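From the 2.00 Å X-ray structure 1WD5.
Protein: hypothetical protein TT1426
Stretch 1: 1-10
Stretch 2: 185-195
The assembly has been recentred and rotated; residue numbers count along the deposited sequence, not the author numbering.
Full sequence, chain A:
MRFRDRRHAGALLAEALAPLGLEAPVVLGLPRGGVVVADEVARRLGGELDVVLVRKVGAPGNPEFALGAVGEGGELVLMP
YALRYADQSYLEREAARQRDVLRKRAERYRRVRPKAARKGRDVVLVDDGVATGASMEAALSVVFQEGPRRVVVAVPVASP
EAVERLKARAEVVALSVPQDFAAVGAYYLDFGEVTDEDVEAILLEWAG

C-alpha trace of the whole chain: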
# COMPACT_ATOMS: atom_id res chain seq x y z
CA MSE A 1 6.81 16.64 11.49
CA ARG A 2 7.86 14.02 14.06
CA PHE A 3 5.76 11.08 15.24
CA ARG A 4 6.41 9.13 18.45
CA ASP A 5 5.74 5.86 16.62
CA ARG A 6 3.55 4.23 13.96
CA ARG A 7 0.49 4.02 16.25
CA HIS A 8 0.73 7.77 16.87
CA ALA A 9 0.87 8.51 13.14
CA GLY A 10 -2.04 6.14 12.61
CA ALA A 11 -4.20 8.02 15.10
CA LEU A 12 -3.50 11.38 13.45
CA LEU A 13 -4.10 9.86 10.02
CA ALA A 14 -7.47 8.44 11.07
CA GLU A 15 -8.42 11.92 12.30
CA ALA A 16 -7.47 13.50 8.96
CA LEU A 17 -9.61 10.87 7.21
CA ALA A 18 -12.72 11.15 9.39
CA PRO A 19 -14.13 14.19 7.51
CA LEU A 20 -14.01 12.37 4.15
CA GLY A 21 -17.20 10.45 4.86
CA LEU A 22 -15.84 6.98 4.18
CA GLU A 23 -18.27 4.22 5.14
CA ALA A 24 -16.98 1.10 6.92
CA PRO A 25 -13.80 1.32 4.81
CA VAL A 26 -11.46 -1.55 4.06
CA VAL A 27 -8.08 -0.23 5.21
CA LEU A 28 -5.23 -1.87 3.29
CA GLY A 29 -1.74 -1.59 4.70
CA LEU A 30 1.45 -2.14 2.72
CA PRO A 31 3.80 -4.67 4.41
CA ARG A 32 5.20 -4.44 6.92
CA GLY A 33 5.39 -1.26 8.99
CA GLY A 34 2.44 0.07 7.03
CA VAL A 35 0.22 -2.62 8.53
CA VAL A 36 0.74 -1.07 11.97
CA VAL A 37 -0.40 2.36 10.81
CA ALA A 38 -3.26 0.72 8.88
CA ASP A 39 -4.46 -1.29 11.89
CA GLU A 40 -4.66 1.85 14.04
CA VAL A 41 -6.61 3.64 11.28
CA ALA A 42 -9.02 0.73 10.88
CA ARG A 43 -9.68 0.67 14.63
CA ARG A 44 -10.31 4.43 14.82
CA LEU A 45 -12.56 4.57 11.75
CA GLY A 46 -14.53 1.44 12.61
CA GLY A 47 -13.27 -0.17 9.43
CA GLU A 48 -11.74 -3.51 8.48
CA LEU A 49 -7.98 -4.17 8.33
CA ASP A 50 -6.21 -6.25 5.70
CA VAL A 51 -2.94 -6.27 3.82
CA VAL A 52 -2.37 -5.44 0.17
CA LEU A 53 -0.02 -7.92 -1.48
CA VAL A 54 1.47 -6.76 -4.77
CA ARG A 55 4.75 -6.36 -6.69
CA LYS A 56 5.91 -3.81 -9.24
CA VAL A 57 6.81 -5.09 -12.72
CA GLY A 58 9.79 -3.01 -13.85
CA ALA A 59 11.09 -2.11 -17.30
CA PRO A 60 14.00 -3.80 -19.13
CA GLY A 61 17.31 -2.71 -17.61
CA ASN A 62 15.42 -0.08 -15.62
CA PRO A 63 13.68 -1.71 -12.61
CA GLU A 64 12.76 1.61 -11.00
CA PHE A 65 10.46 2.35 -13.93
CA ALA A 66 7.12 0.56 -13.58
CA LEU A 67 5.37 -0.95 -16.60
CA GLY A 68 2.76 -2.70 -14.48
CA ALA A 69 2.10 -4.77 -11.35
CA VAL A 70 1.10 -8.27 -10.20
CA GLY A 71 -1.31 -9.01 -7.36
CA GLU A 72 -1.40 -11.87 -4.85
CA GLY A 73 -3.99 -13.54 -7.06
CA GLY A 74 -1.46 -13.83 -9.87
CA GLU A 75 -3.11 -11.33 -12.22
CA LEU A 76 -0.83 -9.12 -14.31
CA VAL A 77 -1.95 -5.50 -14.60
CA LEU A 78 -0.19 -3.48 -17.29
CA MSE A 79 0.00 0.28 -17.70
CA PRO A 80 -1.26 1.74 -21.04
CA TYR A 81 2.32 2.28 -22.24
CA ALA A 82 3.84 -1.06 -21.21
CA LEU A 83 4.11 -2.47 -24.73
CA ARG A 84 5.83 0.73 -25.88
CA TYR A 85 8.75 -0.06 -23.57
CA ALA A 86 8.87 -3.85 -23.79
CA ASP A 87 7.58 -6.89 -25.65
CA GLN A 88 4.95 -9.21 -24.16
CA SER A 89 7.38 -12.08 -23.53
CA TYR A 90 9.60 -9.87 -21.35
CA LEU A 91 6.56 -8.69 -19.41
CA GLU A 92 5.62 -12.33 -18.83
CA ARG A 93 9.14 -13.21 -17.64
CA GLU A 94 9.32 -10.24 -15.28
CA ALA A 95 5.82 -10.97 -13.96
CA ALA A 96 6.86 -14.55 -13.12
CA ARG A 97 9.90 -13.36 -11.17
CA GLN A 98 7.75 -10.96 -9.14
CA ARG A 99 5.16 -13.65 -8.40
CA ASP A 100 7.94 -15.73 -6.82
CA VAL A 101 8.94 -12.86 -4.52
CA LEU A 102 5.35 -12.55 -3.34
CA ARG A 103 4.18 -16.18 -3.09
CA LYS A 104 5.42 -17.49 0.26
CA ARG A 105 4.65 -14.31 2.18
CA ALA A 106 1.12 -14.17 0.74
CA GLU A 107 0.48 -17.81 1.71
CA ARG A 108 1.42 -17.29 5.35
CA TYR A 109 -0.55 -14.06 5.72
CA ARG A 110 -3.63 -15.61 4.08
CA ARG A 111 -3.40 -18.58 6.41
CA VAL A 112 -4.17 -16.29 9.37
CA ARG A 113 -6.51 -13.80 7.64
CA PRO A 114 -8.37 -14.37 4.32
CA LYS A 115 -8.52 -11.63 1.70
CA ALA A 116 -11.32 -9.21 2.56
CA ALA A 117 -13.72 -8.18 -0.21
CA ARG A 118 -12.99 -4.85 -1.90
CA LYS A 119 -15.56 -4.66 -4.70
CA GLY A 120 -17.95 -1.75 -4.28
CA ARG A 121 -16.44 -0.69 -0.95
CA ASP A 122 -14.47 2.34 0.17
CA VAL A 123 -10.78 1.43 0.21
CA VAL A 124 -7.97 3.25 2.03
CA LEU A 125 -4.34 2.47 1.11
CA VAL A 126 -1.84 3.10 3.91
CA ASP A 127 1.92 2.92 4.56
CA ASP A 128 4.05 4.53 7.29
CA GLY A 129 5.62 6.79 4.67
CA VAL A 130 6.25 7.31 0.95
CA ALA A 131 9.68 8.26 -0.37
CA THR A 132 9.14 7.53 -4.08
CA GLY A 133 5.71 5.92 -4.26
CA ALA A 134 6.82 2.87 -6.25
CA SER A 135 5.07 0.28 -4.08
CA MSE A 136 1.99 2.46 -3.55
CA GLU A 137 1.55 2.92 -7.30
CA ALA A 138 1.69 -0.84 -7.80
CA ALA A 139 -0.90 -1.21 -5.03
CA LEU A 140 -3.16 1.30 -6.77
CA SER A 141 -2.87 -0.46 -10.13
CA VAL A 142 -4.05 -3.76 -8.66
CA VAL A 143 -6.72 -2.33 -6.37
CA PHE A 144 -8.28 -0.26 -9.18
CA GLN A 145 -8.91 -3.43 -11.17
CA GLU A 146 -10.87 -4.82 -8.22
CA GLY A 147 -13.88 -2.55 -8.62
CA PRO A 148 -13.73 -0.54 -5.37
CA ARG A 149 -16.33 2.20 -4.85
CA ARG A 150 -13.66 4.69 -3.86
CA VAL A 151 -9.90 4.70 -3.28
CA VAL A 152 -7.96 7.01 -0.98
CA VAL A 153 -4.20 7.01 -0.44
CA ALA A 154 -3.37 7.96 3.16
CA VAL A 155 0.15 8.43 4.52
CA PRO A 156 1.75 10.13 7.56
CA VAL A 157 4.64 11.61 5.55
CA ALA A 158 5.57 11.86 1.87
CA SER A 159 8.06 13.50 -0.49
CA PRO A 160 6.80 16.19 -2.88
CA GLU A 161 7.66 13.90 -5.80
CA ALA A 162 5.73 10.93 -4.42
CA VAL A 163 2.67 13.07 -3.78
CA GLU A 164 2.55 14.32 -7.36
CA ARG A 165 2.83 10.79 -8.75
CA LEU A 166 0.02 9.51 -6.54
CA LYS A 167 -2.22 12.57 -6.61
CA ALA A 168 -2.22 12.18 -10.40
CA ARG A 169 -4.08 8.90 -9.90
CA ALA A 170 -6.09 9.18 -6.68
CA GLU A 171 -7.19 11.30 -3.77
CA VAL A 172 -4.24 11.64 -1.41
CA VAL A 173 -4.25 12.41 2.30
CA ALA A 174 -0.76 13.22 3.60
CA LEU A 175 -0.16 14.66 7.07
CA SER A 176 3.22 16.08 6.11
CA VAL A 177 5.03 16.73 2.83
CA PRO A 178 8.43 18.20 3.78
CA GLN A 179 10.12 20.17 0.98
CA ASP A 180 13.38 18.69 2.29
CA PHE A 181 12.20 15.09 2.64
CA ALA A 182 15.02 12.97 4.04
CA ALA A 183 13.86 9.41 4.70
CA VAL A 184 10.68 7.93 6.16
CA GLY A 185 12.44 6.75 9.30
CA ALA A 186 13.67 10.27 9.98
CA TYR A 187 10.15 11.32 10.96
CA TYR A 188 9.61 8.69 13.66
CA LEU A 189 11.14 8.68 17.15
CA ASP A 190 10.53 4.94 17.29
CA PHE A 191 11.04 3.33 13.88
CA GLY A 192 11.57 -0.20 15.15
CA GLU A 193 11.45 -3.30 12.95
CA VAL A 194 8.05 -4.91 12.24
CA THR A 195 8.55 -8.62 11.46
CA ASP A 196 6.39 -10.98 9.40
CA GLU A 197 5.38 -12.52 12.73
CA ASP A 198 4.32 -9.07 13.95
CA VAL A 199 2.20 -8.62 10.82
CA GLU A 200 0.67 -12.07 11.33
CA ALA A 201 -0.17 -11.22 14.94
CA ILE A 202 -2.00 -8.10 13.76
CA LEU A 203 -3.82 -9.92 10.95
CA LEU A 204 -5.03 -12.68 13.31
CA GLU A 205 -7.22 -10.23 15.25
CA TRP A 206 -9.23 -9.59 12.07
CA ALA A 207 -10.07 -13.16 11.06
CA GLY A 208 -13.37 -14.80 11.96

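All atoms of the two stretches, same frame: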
# COMPACT_ATOMS: atom_id res chain seq x y z
N MSE A 1 7.52 17.03 10.24
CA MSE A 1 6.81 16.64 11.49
C MSE A 1 7.69 15.68 12.29
O MSE A 1 8.89 15.58 12.04
CB MSE A 1 5.47 15.98 11.14
CG MSE A 1 4.47 15.91 12.28
SE MSE A 1 2.77 15.64 11.71
CE MSE A 1 2.18 17.33 11.55
N ARG A 2 7.10 14.97 13.25
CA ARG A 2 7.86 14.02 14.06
C ARG A 2 6.93 13.19 14.93
O ARG A 2 6.46 13.65 15.98
CB ARG A 2 8.87 14.77 14.94
CG ARG A 2 9.77 13.87 15.77
CD ARG A 2 10.86 13.22 14.92
NE ARG A 2 11.80 12.46 15.75
CZ ARG A 2 12.90 11.88 15.29
NH1 ARG A 2 13.20 11.96 14.01
NH2 ARG A 2 13.69 11.21 16.12
N PHE A 3 6.66 11.96 14.50
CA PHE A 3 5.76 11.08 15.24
C PHE A 3 6.50 10.25 16.28
O PHE A 3 7.66 9.89 16.09
CB PHE A 3 5.05 10.13 14.26
CG PHE A 3 4.47 10.83 13.05
CD1 PHE A 3 5.15 10.82 11.84
CD2 PHE A 3 3.26 11.51 13.13
CE1 PHE A 3 4.63 11.48 10.72
CE2 PHE A 3 2.74 12.17 12.03
CZ PHE A 3 3.42 12.16 10.82
N ARG A 4 5.81 9.94 17.39
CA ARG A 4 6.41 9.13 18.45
C ARG A 4 6.66 7.73 17.91
O ARG A 4 7.73 7.16 18.12
CB ARG A 4 5.47 9.02 19.66
CG ARG A 4 5.11 10.35 20.34
CD ARG A 4 4.47 10.09 21.70
NE ARG A 4 3.24 9.31 21.61
CZ ARG A 4 2.04 9.82 21.36
NH1 ARG A 4 1.89 11.12 21.18
NH2 ARG A 4 0.98 9.03 21.26
N ASP A 5 5.66 7.19 17.21
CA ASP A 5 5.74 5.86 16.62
C ASP A 5 4.64 5.69 15.56
O ASP A 5 3.89 6.62 15.27
CB ASP A 5 5.60 4.77 17.70
CG ASP A 5 4.44 5.02 18.65
OD1 ASP A 5 3.34 5.39 18.19
OD2 ASP A 5 4.62 4.83 19.87
N ARG A 6 4.55 4.49 14.99
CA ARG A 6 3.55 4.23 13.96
C ARG A 6 2.10 4.29 14.44
O ARG A 6 1.21 4.65 13.67
CB ARG A 6 3.83 2.88 13.29
CG ARG A 6 5.16 2.83 12.51
CD ARG A 6 5.31 1.50 11.79
NE ARG A 6 6.59 1.35 11.10
CZ ARG A 6 7.74 1.03 11.70
NH1 ARG A 6 7.77 0.83 13.01
NH2 ARG A 6 8.84 0.87 10.99
N ARG A 7 1.85 3.96 15.70
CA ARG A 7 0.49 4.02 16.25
C ARG A 7 0.05 5.48 16.34
O ARG A 7 -1.11 5.82 16.07
CB ARG A 7 0.43 3.38 17.64
CG ARG A 7 0.54 1.85 17.65
CD ARG A 7 -0.79 1.19 17.36
NE ARG A 7 -0.66 -0.24 17.10
CZ ARG A 7 -1.63 -0.97 16.55
NH1 ARG A 7 -2.78 -0.40 16.22
NH2 ARG A 7 -1.43 -2.26 16.29
N HIS A 8 0.98 6.34 16.74
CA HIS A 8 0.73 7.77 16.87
C HIS A 8 0.36 8.36 15.51
O HIS A 8 -0.58 9.14 15.40
CB HIS A 8 1.98 8.48 17.40
CG HIS A 8 1.82 9.96 17.56
ND1 HIS A 8 2.89 10.82 17.58
CD2 HIS A 8 0.71 10.72 17.75
CE1 HIS A 8 2.45 12.06 17.77
NE2 HIS A 8 1.13 12.02 17.88
N ALA A 9 1.13 8.01 14.49
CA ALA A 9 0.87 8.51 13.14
C ALA A 9 -0.47 7.98 12.65
O ALA A 9 -1.20 8.67 11.94
CB ALA A 9 1.99 8.08 12.20
N GLY A 10 -0.79 6.74 13.03
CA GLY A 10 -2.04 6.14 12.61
C GLY A 10 -3.24 6.85 13.19
O GLY A 10 -4.28 6.99 12.54
N GLY A 185 12.04 6.97 7.92
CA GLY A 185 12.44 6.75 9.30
C GLY A 185 12.88 7.99 10.05
O GLY A 185 12.88 8.00 11.28
N ALA A 186 13.24 9.04 9.33
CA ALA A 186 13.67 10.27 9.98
C ALA A 186 12.52 10.99 10.69
O ALA A 186 12.75 11.83 11.55
CB ALA A 186 14.32 11.20 8.96
N TYR A 187 11.28 10.65 10.34
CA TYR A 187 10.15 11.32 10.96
C TYR A 187 9.47 10.55 12.09
O TYR A 187 8.37 10.92 12.52
CB TYR A 187 9.13 11.70 9.89
CG TYR A 187 9.75 12.53 8.79
CD1 TYR A 187 10.28 11.92 7.65
CD2 TYR A 187 9.90 13.91 8.92
CE1 TYR A 187 10.94 12.66 6.67
CE2 TYR A 187 10.56 14.66 7.94
CZ TYR A 187 11.08 14.03 6.82
OH TYR A 187 11.74 14.76 5.87
N TYR A 188 10.13 9.51 12.57
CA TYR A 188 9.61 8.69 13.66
C TYR A 188 10.64 8.56 14.79
O TYR A 188 11.80 8.22 14.54
CB TYR A 188 9.24 7.29 13.16
CG TYR A 188 7.99 7.21 12.30
CD1 TYR A 188 8.05 7.40 10.92
CD2 TYR A 188 6.75 6.93 12.87
CE1 TYR A 188 6.90 7.29 10.12
CE2 TYR A 188 5.60 6.83 12.09
CZ TYR A 188 5.68 7.01 10.72
OH TYR A 188 4.54 6.91 9.95
N LEU A 189 10.22 8.82 16.03
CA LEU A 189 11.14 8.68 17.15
C LEU A 189 11.45 7.20 17.30
O LEU A 189 12.59 6.80 17.50
CB LEU A 189 10.52 9.22 18.43
CG LEU A 189 11.38 9.08 19.69
CD1 LEU A 189 12.68 9.86 19.54
CD2 LEU A 189 10.60 9.57 20.91
N ASP A 190 10.40 6.38 17.19
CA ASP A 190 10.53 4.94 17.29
C ASP A 190 10.19 4.34 15.93
O ASP A 190 9.02 4.27 15.54
CB ASP A 190 9.57 4.40 18.35
CG ASP A 190 9.46 2.87 18.35
OD1 ASP A 190 10.17 2.20 17.56
OD2 ASP A 190 8.66 2.33 19.15
N PHE A 191 11.23 3.92 15.20
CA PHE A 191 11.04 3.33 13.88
C PHE A 191 11.52 1.89 13.93
O PHE A 191 12.21 1.42 13.02
CB PHE A 191 11.84 4.13 12.84
CG PHE A 191 11.39 3.89 11.42
CD1 PHE A 191 10.07 4.15 11.04
CD2 PHE A 191 12.28 3.44 10.46
CE1 PHE A 191 9.65 3.95 9.72
CE2 PHE A 191 11.88 3.24 9.13
CZ PHE A 191 10.56 3.49 8.77
N GLY A 192 11.16 1.19 14.99
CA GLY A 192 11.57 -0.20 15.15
C GLY A 192 11.08 -1.14 14.06
O GLY A 192 10.10 -0.88 13.37
N GLU A 193 11.77 -2.27 13.93
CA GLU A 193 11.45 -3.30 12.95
C GLU A 193 10.10 -3.97 13.22
O GLU A 193 9.76 -4.26 14.37
CB GLU A 193 12.57 -4.35 12.96
CG GLU A 193 12.29 -5.66 12.24
CD GLU A 193 12.08 -5.49 10.74
OE1 GLU A 193 12.69 -4.58 10.15
OE2 GLU A 193 11.31 -6.29 10.16
N VAL A 194 9.34 -4.22 12.15
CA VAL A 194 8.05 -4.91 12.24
C VAL A 194 8.25 -6.19 11.43
O VAL A 194 8.36 -6.15 10.20
CB VAL A 194 6.91 -4.06 11.64
CG1 VAL A 194 5.62 -4.88 11.60
CG2 VAL A 194 6.69 -2.81 12.50
N THR A 195 8.31 -7.33 12.11
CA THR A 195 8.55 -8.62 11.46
C THR A 195 7.30 -9.25 10.84
O THR A 195 6.17 -8.82 11.11
CB THR A 195 9.11 -9.64 12.46
OG1 THR A 195 8.09 -9.96 13.41
CG2 THR A 195 10.30 -9.05 13.23
O HOH W 1 14.90 8.97 13.57
O HOH W 2 7.06 3.89 20.97
O HOH W 3 6.69 2.61 15.44

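Segments far apart in sequence are often joined by a short backbone bridge, with side chains then filling the space around it, and the N-terminus of TT1426 gives a compact example. Three main-chain hydrogen bonds tie residues 3-4 to residues 187-190. Phe 3 N donates to Tyr 187 O (2.8 Å), and Leu 189 N returns a bond to Phe 3 O (2.8 Å), so that Phe 3 and Tyr 188 form a single beta bridge. Asp 190 N then donates to Arg 4 O at 2.9 Å, with a more bent angle of 139°. The Tyr 188 CA approaches Phe 3 O to 3.3 Å, adding a CA-H...O contact within the bridge.

Beyond the bridge, Arg 6 reaches across with an extended side chain. Its NH1 donates to Gly 192 O (2.9 Å), and NH2 makes a weak bond to the same Gly 192 O (3.2 Å), which lies near the guanidinium plane. Both faces are therefore left free for packing: one lies flat on the ring of Phe 191, with centres 4.5 Å apart and planes at 20°, while Val 194 CG2 covers the opposite face, 3.8 Å from Arg 6 NH1.

Water extends the polar network. Water 2 donates to both Asp 5 OD2 (2.8 Å) and Asp 190 OD2 (2.9 Å), so the two carboxylates are bridged by one molecule. Water 3 accepts from Arg 6 N (2.9 Å) and donates to Asp 190 O (2.9 Å). Asp 5 also caps the following helix, its OD1 accepting from His 8 N at 2.9 Å.

The packing centres on Tyr 188. Although its CA-to-CB bond points away from the first stretch, its ring returns to meet Phe 3 obliquely, with centroids 5.3 Å apart. Ala 9 CB approaches Tyr 188 CE2 to 3.8 Å, bringing the first turn of the helix into the contact.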